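Local structure of Serine/threonine-protein kinase PknI (Mycobacterium tuberculosis, 5XLM) at residues 43-46 / 47-50; 102-106 / 107-111. The protein phosphorylates proteins on serine and threonine and slows mycobacterial growth inside the infected host, the part described here being its extracellular sensor domain. All coordinates share one frame; numbering follows the deposited sequence.

Overall arrangement
Both interactions are local and belong to one antiparallel sheet, but their centres lie 20 Å apart and their nearest atoms about 10 Å apart, so they do not touch. Interaction 1 sits at the surface, where strand 38-51 is interrupted by a short turn; its chemistry is polar, a chain of carboxylate, amide and ammonium groups over backbone bonds. Interaction 2 is partly buried and joins two different strands, 100-105 and 108-117, through a tight hairpin. There one face carries an aromatic pair and a methionine, with a buried serine beside them; glutamines and a lysine lie on the other.

Interaction 1 (43-46 / 47-50); sequences EIQR and SKQT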
ATOM      1  N   GLU A  43       4.353   3.882  -5.536  1.00 26.00           N
ATOM      2  CA  GLU A  43       4.791   5.273  -5.545  1.00 27.03           C
ATOM      3  C   GLU A  43       3.815   6.088  -4.707  1.00 28.92           C
ATOM      4  O   GLU A  43       2.640   6.218  -5.065  1.00 30.72           O
ATOM      5  CB  GLU A  43       4.881   5.817  -6.967  1.00 33.91           C
ATOM      6  CG  GLU A  43       5.428   7.238  -7.039  1.00 43.33           C
ATOM      7  CD  GLU A  43       5.508   7.768  -8.460  1.00 54.89           C
ATOM      8  OE1 GLU A  43       4.534   7.592  -9.222  1.00 53.22           O
ATOM      9  OE2 GLU A  43       6.552   8.352  -8.817  1.00 63.07           O
ATOM     10  N   ILE A  44       4.301   6.622  -3.591  1.00 27.72           N
ATOM     11  CA  ILE A  44       3.532   7.545  -2.766  1.00 27.17           C
ATOM     12  C   ILE A  44       3.858   8.954  -3.250  1.00 37.82           C
ATOM     13  O   ILE A  44       4.933   9.485  -2.964  1.00 34.80           O
ATOM     14  CB  ILE A  44       3.855   7.369  -1.278  1.00 31.19           C
ATOM     15  CG1 ILE A  44       3.591   5.926  -0.849  1.00 26.21           C
ATOM     16  CG2 ILE A  44       3.027   8.323  -0.433  1.00 30.85           C
ATOM     17  CD1 ILE A  44       2.147   5.499  -1.003  1.00 26.25           C
ATOM     18  N   GLN A  45       2.927   9.559  -3.989  1.00 40.18           N
ATOM     19  CA  GLN A  45       3.186  10.818  -4.687  1.00 39.03           C
ATOM     20  C   GLN A  45       2.903  11.987  -3.748  1.00 39.67           C
ATOM     21  O   GLN A  45       1.872  12.660  -3.819  1.00 35.38           O
ATOM     22  CB  GLN A  45       2.356  10.893  -5.960  1.00 30.23           C
ATOM     23  CG  GLN A  45       2.602   9.726  -6.898  1.00 33.86           C
ATOM     24  CD  GLN A  45       1.671   9.730  -8.087  1.00 41.00           C
ATOM     25  OE1 GLN A  45       0.578  10.295  -8.031  1.00 43.99           O
ATOM     26  NE2 GLN A  45       2.099   9.103  -9.176  1.00 40.76           N
ATOM     27  N   ARG A  46       3.866  12.238  -2.857  1.00 41.44           N
ATOM     28  CA  ARG A  46       3.750  13.303  -1.868  1.00 47.45           C
ATOM     29  C   ARG A  46       3.807  14.697  -2.479  1.00 42.43           C
ATOM     30  O   ARG A  46       3.510  15.671  -1.779  1.00 37.73           O
ATOM     31  CB  ARG A  46       4.843  13.150  -0.805  1.00 55.32           C
ATOM     32  CG  ARG A  46       4.446  12.256   0.365  1.00 57.97           C
ATOM     33  CD  ARG A  46       5.600  12.036   1.334  1.00 65.10           C
ATOM     34  NE  ARG A  46       5.170  11.316   2.531  1.00 71.21           N
ATOM     35  CZ  ARG A  46       5.168   9.992   2.649  1.00 72.69           C
ATOM     36  NH1 ARG A  46       4.755   9.425   3.775  1.00 72.31           N
ATOM     37  NH2 ARG A  46       5.581   9.232   1.642  1.00 71.90           N
ATOM     38  N   SER A  47       4.164  14.821  -3.759  1.00 39.92           N
ATOM     39  CA  SER A  47       4.091  16.117  -4.422  1.00 49.00           C
ATOM     40  C   SER A  47       2.656  16.553  -4.683  1.00 52.25           C
ATOM     41  O   SER A  47       2.444  17.691  -5.115  1.00 56.03           O
ATOM     42  CB  SER A  47       4.861  16.086  -5.741  1.00 50.40           C
ATOM     43  OG  SER A  47       4.311  15.133  -6.634  1.00 54.27           O
ATOM     44  N   LYS A  48       1.678  15.678  -4.440  1.00 47.00           N
ATOM     45  CA  LYS A  48       0.266  15.985  -4.635  1.00 40.51           C
ATOM     46  C   LYS A  48      -0.518  15.872  -3.332  1.00 39.09           C
ATOM     47  O   LYS A  48      -1.739  15.687  -3.358  1.00 45.06           O
ATOM     48  CB  LYS A  48      -0.334  15.062  -5.695  1.00 36.87           C
ATOM     49  CG  LYS A  48       0.368  15.113  -7.041  1.00 44.47           C
ATOM     50  CD  LYS A  48       0.150  13.810  -7.796  1.00 51.49           C
ATOM     51  CE  LYS A  48       0.404  13.967  -9.285  1.00 51.68           C
ATOM     52  NZ  LYS A  48       0.150  12.693 -10.011  1.00 49.58           N
ATOM     53  N   GLN A  49       0.165  15.978  -2.196  1.00 45.01           N
ATOM     54  CA  GLN A  49      -0.481  15.840  -0.900  1.00 40.93           C
ATOM     55  C   GLN A  49      -1.468  16.978  -0.658  1.00 48.17           C
ATOM     56  O   GLN A  49      -1.193  18.139  -0.972  1.00 53.76           O
ATOM     57  CB  GLN A  49       0.578  15.815   0.200  1.00 40.73           C
ATOM     58  CG  GLN A  49       0.023  15.807   1.602  1.00 51.42           C
ATOM     59  CD  GLN A  49       1.096  15.557   2.636  1.00 54.66           C
ATOM     60  OE1 GLN A  49       2.090  14.882   2.364  1.00 57.13           O
ATOM     61  NE2 GLN A  49       0.907  16.104   3.830  1.00 54.07           N
ATOM     62  N   THR A  50      -2.626  16.635  -0.093  1.00 48.79           N
ATOM     63  CA  THR A  50      -3.678  17.599   0.199  1.00 56.99           C
ATOM     64  C   THR A  50      -4.025  17.577   1.682  1.00 57.20           C
ATOM     65  O   THR A  50      -3.874  16.556   2.360  1.00 49.91           O
ATOM     66  CB  THR A  50      -4.945  17.318  -0.623  1.00 53.23           C
ATOM     67  OG1 THR A  50      -5.487  16.045  -0.249  1.00 54.89           O
ATOM     68  CG2 THR A  50      -4.631  17.314  -2.112  1.00 48.23           C
TER
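Gln-45 and Lys-48 run side by side in the same direction, and their ends meet: Lys-48 NZ donates to Gln-45 OE1 at 3.1 Å. The ammonium group approaches from above the plane of the amide, while the methylenes of the lysine follow the glutamine, with Lys-48 CD 3.5 Å from the same OE1. Both chains leave the backbone alike, CG anti to the carbonyl carbon (chi1 -57° in each) and extended beyond it, which brings the two ends level. The other end of the amide is also engaged. Gln-45 NE2 gives a nearly straight bond (172°) to Glu-43 OE1, 2.9 Å away; Glu-43 OE1 lies almost in the amide plane of Gln-45, whereas the N-H meets the carboxylate from above its plane. The amide thus stands between an acid and a base whose charged atoms are not in contact; its oxygen faces the base and its N-H the acid, an orientation that would probably polarise it. Beneath these side chains the backbone folds sharply. Gln-45 is the centre of an inverse gamma turn, in which Arg-46 N bonds to Ile-44 O at 3.0 Å, and a short 3-10 turn at Arg-46 and Ser-47 follows, interrupting strand 38-51. Lys-48 N closes that turn on Gln-45 O, again at 3.1 Å; Gln-49 N reaches Arg-46 O only weakly, at 3.4 Å. On another side of the turn the side chains of Arg-46 and Gln-49 lie alongside each other; Gln-49 CB also comes within 3.5 Å of the backbone Arg-46 O. Farther out, Ser-47 OG is hydrogen-bonded to Asp-61 OD1. Backbone bonds tie Glu-43 to Val-171 and Gln-45 to Pro-169 of strand 165-174, and the Gln-45 side chain rests on both Pro-169 and Val-171.

Interaction 2 (102-106 / 107-111); sequences MQFGE and GQWKS
Gln-103 and Lys-110 form an antiparallel hydrogen-bonded pair in strands whose axes come within 4.3 Å at 145°. Gln-103 N bonds to Lys-110 O at 3.0 Å, and Lys-110 N returns the bond to Gln-103 O at 3.1 Å. They belong to a two-residue beta hairpin closed by a type I' turn from Gly-105 to Gln-108, with Glu-106 and Gly-107 at its corners, both at positive phi. Next along the ladder, Phe-104 and Trp-109 form a non-hydrogen-bonded pair and put their side chains on the same face. Their rings make an edge-to-face stack, planes at 68°: the edge atom Phe-104 CD1 points onto the indole, 3.4 Å from Trp-109 CE2. Phe-104 CB adds a CH-pi contact over the same indole, 3.7 Å from the centroid of the six-membered ring and almost on its normal. With CG anti to the backbone N (chi1 -166°), the phenyl ring reaches forward toward the turn, where CZ packs against Gly-107 C. Met-102 joins the same face; its chain bends at the last torsion and brings CE within 3.7 Å of Trp-109 CB. Pro-33 and Pro-140 pack on the two rings, Phe-68 on Met-102, and Cys-77, disulfide-bonded to Cys-72, lies against the indole. On the other face the extended side chain of Gln-108 has its OE1 held by Arg-139 NE, while its NE2 donates to a water that in turn donates to Gly-105 O at 2.7 Å.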
ATOM      1  N   MET A 102      -3.776  -6.206   3.016  1.00 25.46           N
ATOM      2  CA  MET A 102      -4.845  -5.518   2.308  1.00 34.67           C
ATOM      3  C   MET A 102      -6.002  -6.477   2.076  1.00 23.04           C
ATOM      4  O   MET A 102      -5.796  -7.660   1.788  1.00 32.75           O
ATOM      5  CB  MET A 102      -4.368  -4.942   0.970  1.00 23.43           C
ATOM      6  CG  MET A 102      -3.149  -4.053   1.080  1.00 24.65           C
ATOM      7  SD  MET A 102      -2.835  -3.097  -0.413  1.00 24.49           S
ATOM      8  CE  MET A 102      -4.089  -1.827  -0.270  1.00 28.47           C
ATOM      9  N   GLN A 103      -7.218  -5.959   2.214  1.00 23.03           N
ATOM     10  CA  GLN A 103      -8.438  -6.721   1.995  1.00 23.32           C
ATOM     11  C   GLN A 103      -9.213  -6.080   0.855  1.00 20.46           C
ATOM     12  O   GLN A 103      -9.429  -4.863   0.855  1.00 20.85           O
ATOM     13  CB  GLN A 103      -9.292  -6.767   3.265  1.00 24.16           C
ATOM     14  CG  GLN A 103     -10.589  -7.540   3.121  1.00 35.95           C
ATOM     15  CD  GLN A 103     -11.307  -7.716   4.446  1.00 49.03           C
ATOM     16  OE1 GLN A 103     -10.798  -7.326   5.500  1.00 55.74           O
ATOM     17  NE2 GLN A 103     -12.497  -8.305   4.400  1.00 49.12           N
ATOM     18  N   PHE A 104      -9.617  -6.889  -0.121  1.00 19.34           N
ATOM     19  CA  PHE A 104     -10.406  -6.374  -1.230  1.00 23.73           C
ATOM     20  C   PHE A 104     -11.873  -6.306  -0.831  1.00 24.58           C
ATOM     21  O   PHE A 104     -12.437  -7.278  -0.317  1.00 24.35           O
ATOM     22  CB  PHE A 104     -10.243  -7.236  -2.479  1.00 19.23           C
ATOM     23  CG  PHE A 104     -10.757  -6.578  -3.733  1.00 23.81           C
ATOM     24  CD1 PHE A 104      -9.948  -5.721  -4.457  1.00 26.13           C
ATOM     25  CD2 PHE A 104     -12.052  -6.805  -4.177  1.00 29.22           C
ATOM     26  CE1 PHE A 104     -10.413  -5.105  -5.607  1.00 31.51           C
ATOM     27  CE2 PHE A 104     -12.524  -6.194  -5.329  1.00 25.85           C
ATOM     28  CZ  PHE A 104     -11.703  -5.341  -6.045  1.00 23.87           C
ATOM     29  N   GLY A 105     -12.483  -5.150  -1.065  1.00 22.40           N
ATOM     30  CA  GLY A 105     -13.873  -4.925  -0.729  1.00 19.42           C
ATOM     31  C   GLY A 105     -14.354  -3.610  -1.300  1.00 24.96           C
ATOM     32  O   GLY A 105     -13.604  -2.629  -1.322  1.00 21.98           O
ATOM     33  N   GLU A 106     -15.600  -3.586  -1.776  1.00 24.56           N
ATOM     34  CA  GLU A 106     -16.184  -2.405  -2.411  1.00 26.80           C
ATOM     35  C   GLU A 106     -15.358  -1.964  -3.620  1.00 18.74           C
ATOM     36  O   GLU A 106     -15.220  -0.772  -3.906  1.00 21.44           O
ATOM     37  CB  GLU A 106     -16.351  -1.257  -1.411  1.00 30.42           C
ATOM     38  CG  GLU A 106     -17.402  -1.502  -0.336  1.00 38.00           C
ATOM     39  CD  GLU A 106     -16.969  -2.533   0.690  1.00 44.54           C
ATOM     40  OE1 GLU A 106     -17.562  -3.633   0.724  1.00 43.95           O
ATOM     41  OE2 GLU A 106     -16.023  -2.245   1.454  1.00 44.81           O
ATOM     42  N   GLY A 107     -14.798  -2.940  -4.329  1.00 18.99           N
ATOM     43  CA  GLY A 107     -14.065  -2.665  -5.548  1.00 14.27           C
ATOM     44  C   GLY A 107     -12.686  -2.075  -5.368  1.00 23.28           C
ATOM     45  O   GLY A 107     -12.169  -1.456  -6.303  1.00 24.31           O
ATOM     46  N   GLN A 108     -12.062  -2.251  -4.205  1.00 19.89           N
ATOM     47  CA  GLN A 108     -10.732  -1.703  -3.976  1.00 20.70           C
ATOM     48  C   GLN A 108     -10.006  -2.544  -2.938  1.00 17.49           C
ATOM     49  O   GLN A 108     -10.631  -3.206  -2.106  1.00 15.12           O
ATOM     50  CB  GLN A 108     -10.791  -0.246  -3.504  1.00 13.68           C
ATOM     51  CG  GLN A 108     -11.311  -0.085  -2.079  1.00 21.94           C
ATOM     52  CD  GLN A 108     -11.246   1.351  -1.591  1.00 15.13           C
ATOM     53  OE1 GLN A 108     -10.845   2.250  -2.326  1.00 22.69           O
ATOM     54  NE2 GLN A 108     -11.644   1.571  -0.344  1.00 16.09           N
ATOM     55  N   TRP A 109      -8.676  -2.513  -3.003  1.00 17.62           N
ATOM     56  CA  TRP A 109      -7.828  -3.050  -1.947  1.00 14.85           C
ATOM     57  C   TRP A 109      -7.600  -1.966  -0.905  1.00 16.77           C
ATOM     58  O   TRP A 109      -7.289  -0.823  -1.252  1.00 14.87           O
ATOM     59  CB  TRP A 109      -6.484  -3.520  -2.505  1.00 19.58           C
ATOM     60  CG  TRP A 109      -6.575  -4.643  -3.479  1.00 18.65           C
ATOM     61  CD1 TRP A 109      -6.646  -4.543  -4.837  1.00 15.10           C
ATOM     62  CD2 TRP A 109      -6.592  -6.042  -3.175  1.00 16.37           C
ATOM     63  NE1 TRP A 109      -6.710  -5.796  -5.400  1.00 20.97           N
ATOM     64  CE2 TRP A 109      -6.678  -6.734  -4.401  1.00 22.82           C
ATOM     65  CE3 TRP A 109      -6.541  -6.779  -1.988  1.00 17.65           C
ATOM     66  CZ2 TRP A 109      -6.717  -8.125  -4.474  1.00 17.82           C
ATOM     67  CZ3 TRP A 109      -6.582  -8.162  -2.062  1.00 21.46           C
ATOM     68  CH2 TRP A 109      -6.669  -8.821  -3.296  1.00 21.86           C
ATOM     69  N   LYS A 110      -7.751  -2.321   0.367  1.00 21.45           N
ATOM     70  CA  LYS A 110      -7.548  -1.355   1.437  1.00 21.58           C
ATOM     71  C   LYS A 110      -6.854  -2.027   2.607  1.00 24.46           C
ATOM     72  O   LYS A 110      -7.290  -3.087   3.066  1.00 25.29           O
ATOM     73  CB  LYS A 110      -8.876  -0.736   1.896  1.00 22.30           C
ATOM     74  CG  LYS A 110      -8.700   0.302   2.995  1.00 34.40           C
ATOM     75  CD  LYS A 110      -9.835   1.319   3.021  1.00 32.46           C
ATOM     76  CE  LYS A 110     -11.129   0.708   3.535  1.00 34.70           C
ATOM     77  NZ  LYS A 110     -12.172   1.744   3.780  1.00 44.33           N
ATOM     78  N   SER A 111      -5.771  -1.415   3.072  1.00 18.71           N
ATOM     79  CA  SER A 111      -5.089  -1.907   4.255  1.00 24.58           C
ATOM     80  C   SER A 111      -5.872  -1.517   5.502  1.00 28.33           C
ATOM     81  O   SER A 111      -6.655  -0.565   5.501  1.00 26.72           O
ATOM     82  CB  SER A 111      -3.666  -1.350   4.326  1.00 21.35           C
ATOM     83  OG  SER A 111      -3.675   0.059   4.495  1.00 30.90           O
TER
HETATM   84  O   HOH W   1     -12.684  -1.099   0.686  1.00 44.09           O